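Local coordinates for bromo domain containing protein (Cryptosporidium parvum, PDB 5U9N), which probably reads acetylated lysines on histones or other proteins through its bromodomains, the second of which is held here with the inhibitor bromosporine in its pocket, at residues 19-24 / 55-60; 97-102 / 136-141. All coordinates share one frame; numbering follows the deposited sequence.

In the fold
The bromodomain is a left-handed bundle of four helices, 9-20, 57-65, 96-113 and 122-139, and the two contacts tie it together at different levels. Contact 1, about 5 Å from the centre of the chain, joins the end of helix 9-20 and the turn after it to the start of helix 57-65; contact 2 joins helix 96-113 to the end of helix 122-139. They follow one another in sequence, contact 1 closing before contact 2 opens, and their centres lie about 13 Å apart. They also touch: CG2 of Ile60 is 3.4 Å from CE1 of Phe99, and Leu19 rests against Leu137. One continuous core thus links all four helices, with bromosporine bound nearer contact 1.

Contact 1. Residues 19-24 / 55-60; sequences LLRKEQ and CDYITI
Tyr57 reaches from the first turn of helix 57-65 to the end of helix 9-20, where Leu20 and Arg21 receive it. The close-packed part is mixed in character: CB of Leu20 makes an apolar contact with CZ of Tyr57 at 4.1 Å and also sits 3.7 Å from the phenol OH of Tyr57, the two side chains crossing at about a right angle. Next to it, CG of Arg21 meets CD2 of the Tyr57 ring at 4.0 Å. With CG beside its own backbone N (chi1 -62°), Tyr57 sends its ring across toward the other helix, while Ile106 and Phe107 of helix 96-113 pack against it too.

The bromodomain bundle brings together here the C-terminal end of helix 9-20, with a type I turn from Leu20 to Glu23, and the start of helix 57-65. Asp56 N-caps the latter, its OD1 accepting from both N and OG1 of Thr59 on the same face of the carboxylate.

Arg21 forms the partly exposed, polar side, yet it is well held. Its chain bends at chi3 (-120°), and NH1 passes 3.6 Å from CB of Tyr57, with the guanidinium nearly perpendicular to the ring. Salt bridges to Glu61 through NH2 and Glu30 through NH1, with a hydrogen bond from NE to Asn18, fix the charged group.

The looser part lies at the Leu20 carbonyl, where no direct hydrogen bond joins the segments. One water bridges them instead, lying in the ring plane at its edge, 2.7 Å from OH of Tyr57, and donating to O of Leu20 at 2.7 Å.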
loop_
_atom_site.group_PDB
_atom_site.type_symbol
_atom_site.label_atom_id
_atom_site.label_comp_id
_atom_site.label_asym_id
_atom_site.label_seq_id
_atom_site.Cartn_x
_atom_site.Cartn_y
_atom_site.Cartn_z
ATOM N N LEU A 19 -9.649 -5.095 -0.121
ATOM C CA LEU A 19 -9.399 -6.419 -0.688
ATOM C C LEU A 19 -7.911 -6.822 -0.515
ATOM O O LEU A 19 -7.638 -7.986 -0.291
ATOM C CB LEU A 19 -9.803 -6.481 -2.171
ATOM C CG LEU A 19 -11.289 -6.509 -2.440
ATOM C CD1 LEU A 19 -11.576 -6.180 -3.876
ATOM C CD2 LEU A 19 -11.892 -7.882 -2.093
ATOM N N LEU A 20 -6.967 -5.869 -0.559
ATOM C CA LEU A 20 -5.554 -6.193 -0.282
ATOM C C LEU A 20 -5.321 -6.538 1.185
ATOM O O LEU A 20 -4.314 -7.172 1.499
ATOM C CB LEU A 20 -4.650 -5.032 -0.644
ATOM C CG LEU A 20 -4.512 -4.711 -2.089
ATOM C CD1 LEU A 20 -3.724 -3.458 -2.247
ATOM C CD2 LEU A 20 -3.893 -5.871 -2.845
ATOM N N ARG A 21 -6.203 -6.069 2.096
ATOM C CA ARG A 21 -6.102 -6.397 3.524
ATOM C C ARG A 21 -6.443 -7.870 3.783
ATOM O O ARG A 21 -6.064 -8.398 4.813
ATOM C CB ARG A 21 -7.018 -5.511 4.373
ATOM C CG ARG A 21 -6.524 -4.097 4.549
ATOM C CD ARG A 21 -7.274 -3.408 5.664
ATOM N NE ARG A 21 -7.987 -2.210 5.206
ATOM C CZ ARG A 21 -7.619 -0.948 5.444
ATOM N NH1 ARG A 21 -6.501 -0.686 6.117
ATOM N NH2 ARG A 21 -8.358 0.056 5.005
ATOM N N LYS A 22 -7.139 -8.529 2.857
ATOM C CA LYS A 22 -7.470 -9.943 3.010
ATOM C C LYS A 22 -6.357 -10.858 2.456
ATOM O O LYS A 22 -6.490 -12.070 2.552
ATOM C CB LYS A 22 -8.809 -10.247 2.304
ATOM C CG LYS A 22 -10.010 -9.581 2.987
ATOM C CD LYS A 22 -11.299 -9.785 2.213
ATOM C CE LYS A 22 -12.497 -9.228 2.940
ATOM N N GLU A 23 -5.245 -10.295 1.932
ATOM C CA GLU A 23 -4.166 -11.112 1.360
ATOM C C GLU A 23 -3.249 -11.654 2.443
ATOM O O GLU A 23 -3.282 -11.185 3.577
ATOM C CB GLU A 23 -3.348 -10.310 0.340
ATOM C CG GLU A 23 -4.089 -10.025 -0.954
ATOM C CD GLU A 23 -4.436 -11.257 -1.774
ATOM O OE1 GLU A 23 -3.500 -11.932 -2.263
ATOM O OE2 GLU A 23 -5.647 -11.514 -1.975
ATOM N N GLN A 24 -2.432 -12.659 2.087
ATOM C CA GLN A 24 -1.521 -13.316 3.025
ATOM C C GLN A 24 -0.459 -12.343 3.556
ATOM O O GLN A 24 0.199 -11.655 2.775
ATOM C CB GLN A 24 -0.841 -14.519 2.364
ATOM C CG GLN A 24 -1.809 -15.674 2.105
ATOM C CD GLN A 24 -1.206 -16.767 1.247
ATOM O OE1 GLN A 24 -0.260 -16.546 0.477
ATOM N NE2 GLN A 24 -1.782 -17.960 1.316
ATOM N N CYS A 55 5.295 4.252 3.746
ATOM C CA CYS A 55 3.851 4.326 3.541
ATOM C C CYS A 55 3.154 3.042 4.049
ATOM O O CYS A 55 3.819 2.027 4.297
ATOM C CB CYS A 55 3.531 4.584 2.071
ATOM S SG CYS A 55 1.855 5.201 1.785
ATOM N N ASP A 56 1.806 3.083 4.189
ATOM C CA ASP A 56 1.034 1.920 4.670
ATOM C C ASP A 56 -0.457 2.135 4.451
ATOM O O ASP A 56 -0.874 3.234 4.110
ATOM C CB ASP A 56 1.323 1.643 6.149
ATOM C CG ASP A 56 1.420 2.900 6.969
ATOM O OD1 ASP A 56 0.361 3.425 7.367
ATOM O OD2 ASP A 56 2.546 3.436 7.104
ATOM N N TYR A 57 -1.252 1.070 4.622
ATOM C CA TYR A 57 -2.685 1.073 4.302
ATOM C C TYR A 57 -3.473 2.033 5.143
ATOM O O TYR A 57 -4.348 2.709 4.613
ATOM C CB TYR A 57 -3.301 -0.335 4.473
ATOM C CG TYR A 57 -2.744 -1.428 3.576
ATOM C CD1 TYR A 57 -2.205 -1.129 2.320
ATOM C CD2 TYR A 57 -2.851 -2.766 3.930
ATOM C CE1 TYR A 57 -1.761 -2.138 1.465
ATOM C CE2 TYR A 57 -2.409 -3.778 3.086
ATOM C CZ TYR A 57 -1.863 -3.463 1.855
ATOM O OH TYR A 57 -1.444 -4.476 1.026
ATOM N N ILE A 58 -3.242 2.055 6.451
ATOM C CA ILE A 58 -4.022 2.937 7.333
ATOM C C ILE A 58 -3.717 4.411 6.992
ATOM O O ILE A 58 -4.633 5.233 7.006
ATOM C CB ILE A 58 -3.774 2.608 8.841
ATOM C CG1 ILE A 58 -4.860 3.264 9.731
ATOM C CG2 ILE A 58 -2.371 3.045 9.312
ATOM C CD1 ILE A 58 -6.342 2.788 9.413
ATOM N N THR A 59 -2.453 4.718 6.598
ATOM C CA THR A 59 -2.051 6.081 6.198
ATOM C C THR A 59 -2.731 6.466 4.863
ATOM O O THR A 59 -3.172 7.588 4.720
ATOM C CB THR A 59 -0.520 6.190 6.096
ATOM O OG1 THR A 59 0.032 6.058 7.389
ATOM C CG2 THR A 59 -0.070 7.512 5.509
ATOM N N ILE A 60 -2.826 5.534 3.918
ATOM C CA ILE A 60 -3.507 5.785 2.640
ATOM C C ILE A 60 -5.009 5.967 2.890
ATOM O O ILE A 60 -5.607 6.896 2.339
ATOM C CB ILE A 60 -3.239 4.647 1.618
ATOM C CG1 ILE A 60 -1.773 4.641 1.190
ATOM C CG2 ILE A 60 -4.143 4.806 0.397
ATOM C CD1 ILE A 60 -1.375 3.414 0.291
HETATM O O HOH W 1 -1.605 -7.122 1.605
#

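Contact 2. Residues 97-102 / 136-141; sequences HEFERL and NLWNKS
Trp138 and Phe99 bring two flat rings together: their planes are inclined by 34° and the centroid of the phenyl ring is 5.6 Å from that of the six-membered indole ring. They meet inside the four-helix bromodomain bundle, where helix 96-113 packs on the last turn of helix 122-139. The touching atoms are CD2 of Phe99 and CH2 of Trp138, 3.6 Å apart. The pyrrole edge of the indole takes a different neighbour, OE1 of Glu100, which lies near the ring plane beside NE1, while CB and CG of Glu100 stand over one face. Other aromatic rings complete the surroundings of Trp138: Phe134 of its own helix, and Phe144 of helix 143-148, whose plane is steeply inclined to the indole.

Both Phe99 and Trp138 are buried, and helix 9-20 lines the same core, Cys13 touching Phe99 and Ile16 touching Trp138. Leu64 of helix 57-65 is a further neighbour of Phe99, so a single phenyl ring takes part in the packing of all four bundle helices.

Glu100 stands at the partly exposed border of this apolar patch. Its CG is anti to the backbone N (chi1 -171°), which carries it above the NE1 corner of the indole, CG 3.5 Å from NE1 of Trp138; from there the extended chain descends to put OE1 near the ring plane. Its OE2 forms a salt bridge with Lys104, one turn further along the helix, which probably helps to keep the group charged. The remaining oxygen, OE1, accepts from NE1 of Trp138 at 3.0 Å, a weak bond bent to 144° at the hydrogen.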
loop_
_atom_site.group_PDB
_atom_site.type_symbol
_atom_site.label_atom_id
_atom_site.label_comp_id
_atom_site.label_asym_id
_atom_site.label_seq_id
_atom_site.Cartn_x
_atom_site.Cartn_y
_atom_site.Cartn_z
ATOM N N HIS A 97 -4.233 8.332 -9.664
ATOM C CA HIS A 97 -2.828 8.201 -10.064
ATOM C C HIS A 97 -1.935 8.300 -8.827
ATOM O O HIS A 97 -0.996 7.529 -8.697
ATOM C CB HIS A 97 -2.455 9.279 -11.106
ATOM C CG HIS A 97 -3.361 9.300 -12.292
ATOM N ND1 HIS A 97 -3.024 8.646 -13.461
ATOM C CD2 HIS A 97 -4.581 9.874 -12.447
ATOM C CE1 HIS A 97 -4.035 8.858 -14.293
ATOM N NE2 HIS A 97 -5.000 9.578 -13.712
ATOM N N GLU A 98 -2.254 9.216 -7.900
ATOM C CA GLU A 98 -1.515 9.302 -6.639
ATOM C C GLU A 98 -1.821 8.063 -5.751
ATOM O O GLU A 98 -0.922 7.555 -5.091
ATOM C CB GLU A 98 -1.838 10.611 -5.875
ATOM C CG GLU A 98 -1.236 10.624 -4.474
ATOM C CD GLU A 98 -0.976 11.982 -3.868
ATOM O OE1 GLU A 98 0.002 12.102 -3.093
ATOM O OE2 GLU A 98 -1.774 12.913 -4.121
ATOM N N PHE A 99 -3.085 7.599 -5.721
ATOM C CA PHE A 99 -3.420 6.413 -4.947
ATOM C C PHE A 99 -2.602 5.228 -5.451
ATOM O O PHE A 99 -2.035 4.481 -4.636
ATOM C CB PHE A 99 -4.930 6.088 -5.036
ATOM C CG PHE A 99 -5.326 4.834 -4.300
ATOM C CD1 PHE A 99 -5.560 4.857 -2.939
ATOM C CD2 PHE A 99 -5.385 3.621 -4.952
ATOM C CE1 PHE A 99 -5.879 3.686 -2.252
ATOM C CE2 PHE A 99 -5.764 2.466 -4.272
ATOM C CZ PHE A 99 -5.975 2.505 -2.923
ATOM N N GLU A 100 -2.533 5.047 -6.790
ATOM C CA GLU A 100 -1.746 3.957 -7.380
ATOM C C GLU A 100 -0.274 4.041 -6.927
ATOM O O GLU A 100 0.314 3.039 -6.521
ATOM C CB GLU A 100 -1.827 3.997 -8.900
ATOM C CG GLU A 100 -1.215 2.779 -9.568
ATOM C CD GLU A 100 -1.097 2.862 -11.074
ATOM O OE1 GLU A 100 -1.893 3.601 -11.697
ATOM O OE2 GLU A 100 -0.233 2.151 -11.636
ATOM N N ARG A 101 0.315 5.226 -7.023
ATOM C CA ARG A 101 1.694 5.447 -6.584
ATOM C C ARG A 101 1.915 5.023 -5.113
ATOM O O ARG A 101 2.892 4.342 -4.804
ATOM C CB ARG A 101 2.053 6.916 -6.731
ATOM C CG ARG A 101 3.521 7.193 -6.464
ATOM C CD ARG A 101 3.889 8.639 -6.705
ATOM N NE ARG A 101 3.514 9.484 -5.582
ATOM C CZ ARG A 101 4.139 9.497 -4.401
ATOM N NH1 ARG A 101 3.734 10.317 -3.439
ATOM N NH2 ARG A 101 5.167 8.681 -4.171
ATOM N N LEU A 102 1.027 5.460 -4.218
ATOM C CA LEU A 102 1.187 5.239 -2.792
ATOM C C LEU A 102 1.064 3.759 -2.448
ATOM O O LEU A 102 1.857 3.247 -1.666
ATOM C CB LEU A 102 0.157 6.071 -1.998
ATOM C CG LEU A 102 0.426 7.608 -1.916
ATOM C CD1 LEU A 102 -0.714 8.322 -1.128
ATOM C CD2 LEU A 102 1.784 7.916 -1.253
ATOM N N ASN A 136 -3.958 -6.740 -10.640
ATOM C CA ASN A 136 -5.102 -7.429 -11.214
ATOM C C ASN A 136 -6.427 -6.725 -10.858
ATOM O O ASN A 136 -7.314 -6.656 -11.703
ATOM C CB ASN A 136 -5.133 -8.891 -10.764
ATOM C CG ASN A 136 -4.279 -9.773 -11.652
ATOM O OD1 ASN A 136 -4.735 -10.268 -12.695
ATOM N ND2 ASN A 136 -2.985 -9.869 -11.343
ATOM N N LEU A 137 -6.560 -6.215 -9.623
ATOM C CA LEU A 137 -7.754 -5.477 -9.212
ATOM C C LEU A 137 -7.807 -4.129 -9.916
ATOM O O LEU A 137 -8.853 -3.733 -10.436
ATOM C CB LEU A 137 -7.751 -5.249 -7.686
ATOM C CG LEU A 137 -7.839 -6.503 -6.813
ATOM C CD1 LEU A 137 -7.815 -6.147 -5.364
ATOM C CD2 LEU A 137 -9.076 -7.309 -7.138
ATOM N N TRP A 138 -6.687 -3.419 -9.911
ATOM C CA TRP A 138 -6.573 -2.092 -10.517
ATOM C C TRP A 138 -6.850 -2.114 -12.026
ATOM O O TRP A 138 -7.576 -1.263 -12.525
ATOM C CB TRP A 138 -5.167 -1.537 -10.260
ATOM C CG TRP A 138 -5.055 -0.053 -10.376
ATOM C CD1 TRP A 138 -4.212 0.638 -11.184
ATOM C CD2 TRP A 138 -5.678 0.910 -9.531
ATOM N NE1 TRP A 138 -4.303 1.978 -10.922
ATOM C CE2 TRP A 138 -5.171 2.173 -9.890
ATOM C CE3 TRP A 138 -6.662 0.835 -8.540
ATOM C CZ2 TRP A 138 -5.654 3.352 -9.337
ATOM C CZ3 TRP A 138 -7.082 2.003 -7.932
ATOM C CH2 TRP A 138 -6.584 3.246 -8.341
ATOM N N ASN A 139 -6.276 -3.080 -12.745
ATOM C CA ASN A 139 -6.433 -3.181 -14.203
ATOM C C ASN A 139 -7.882 -3.465 -14.649
ATOM O O ASN A 139 -8.206 -3.148 -15.782
ATOM C CB ASN A 139 -5.533 -4.273 -14.767
ATOM C CG ASN A 139 -4.066 -3.941 -14.720
ATOM O OD1 ASN A 139 -3.665 -2.805 -14.438
ATOM N ND2 ASN A 139 -3.231 -4.942 -14.968
ATOM N N LYS A 140 -8.723 -4.105 -13.793
ATOM C CA LYS A 140 -10.104 -4.431 -14.155
ATOM C C LYS A 140 -11.110 -3.441 -13.477
ATOM O O LYS A 140 -12.319 -3.600 -13.657
ATOM C CB LYS A 140 -10.433 -5.933 -13.797
ATOM C CG LYS A 140 -10.890 -6.196 -12.376
ATOM C CD LYS A 140 -10.790 -7.696 -12.007
ATOM C CE LYS A 140 -11.093 -7.980 -10.532
ATOM N NZ LYS A 140 -12.482 -8.495 -10.321
ATOM N N SER A 141 -10.590 -2.337 -12.844
ATOM C CA SER A 141 -11.389 -1.327 -12.128
ATOM C C SER A 141 -11.794 -0.115 -13.020
ATOM O O SER A 141 -11.009 0.327 -13.851
ATOM C CB SER A 141 -10.594 -0.813 -10.920
ATOM O OG SER A 141 -11.164 0.340 -10.324
#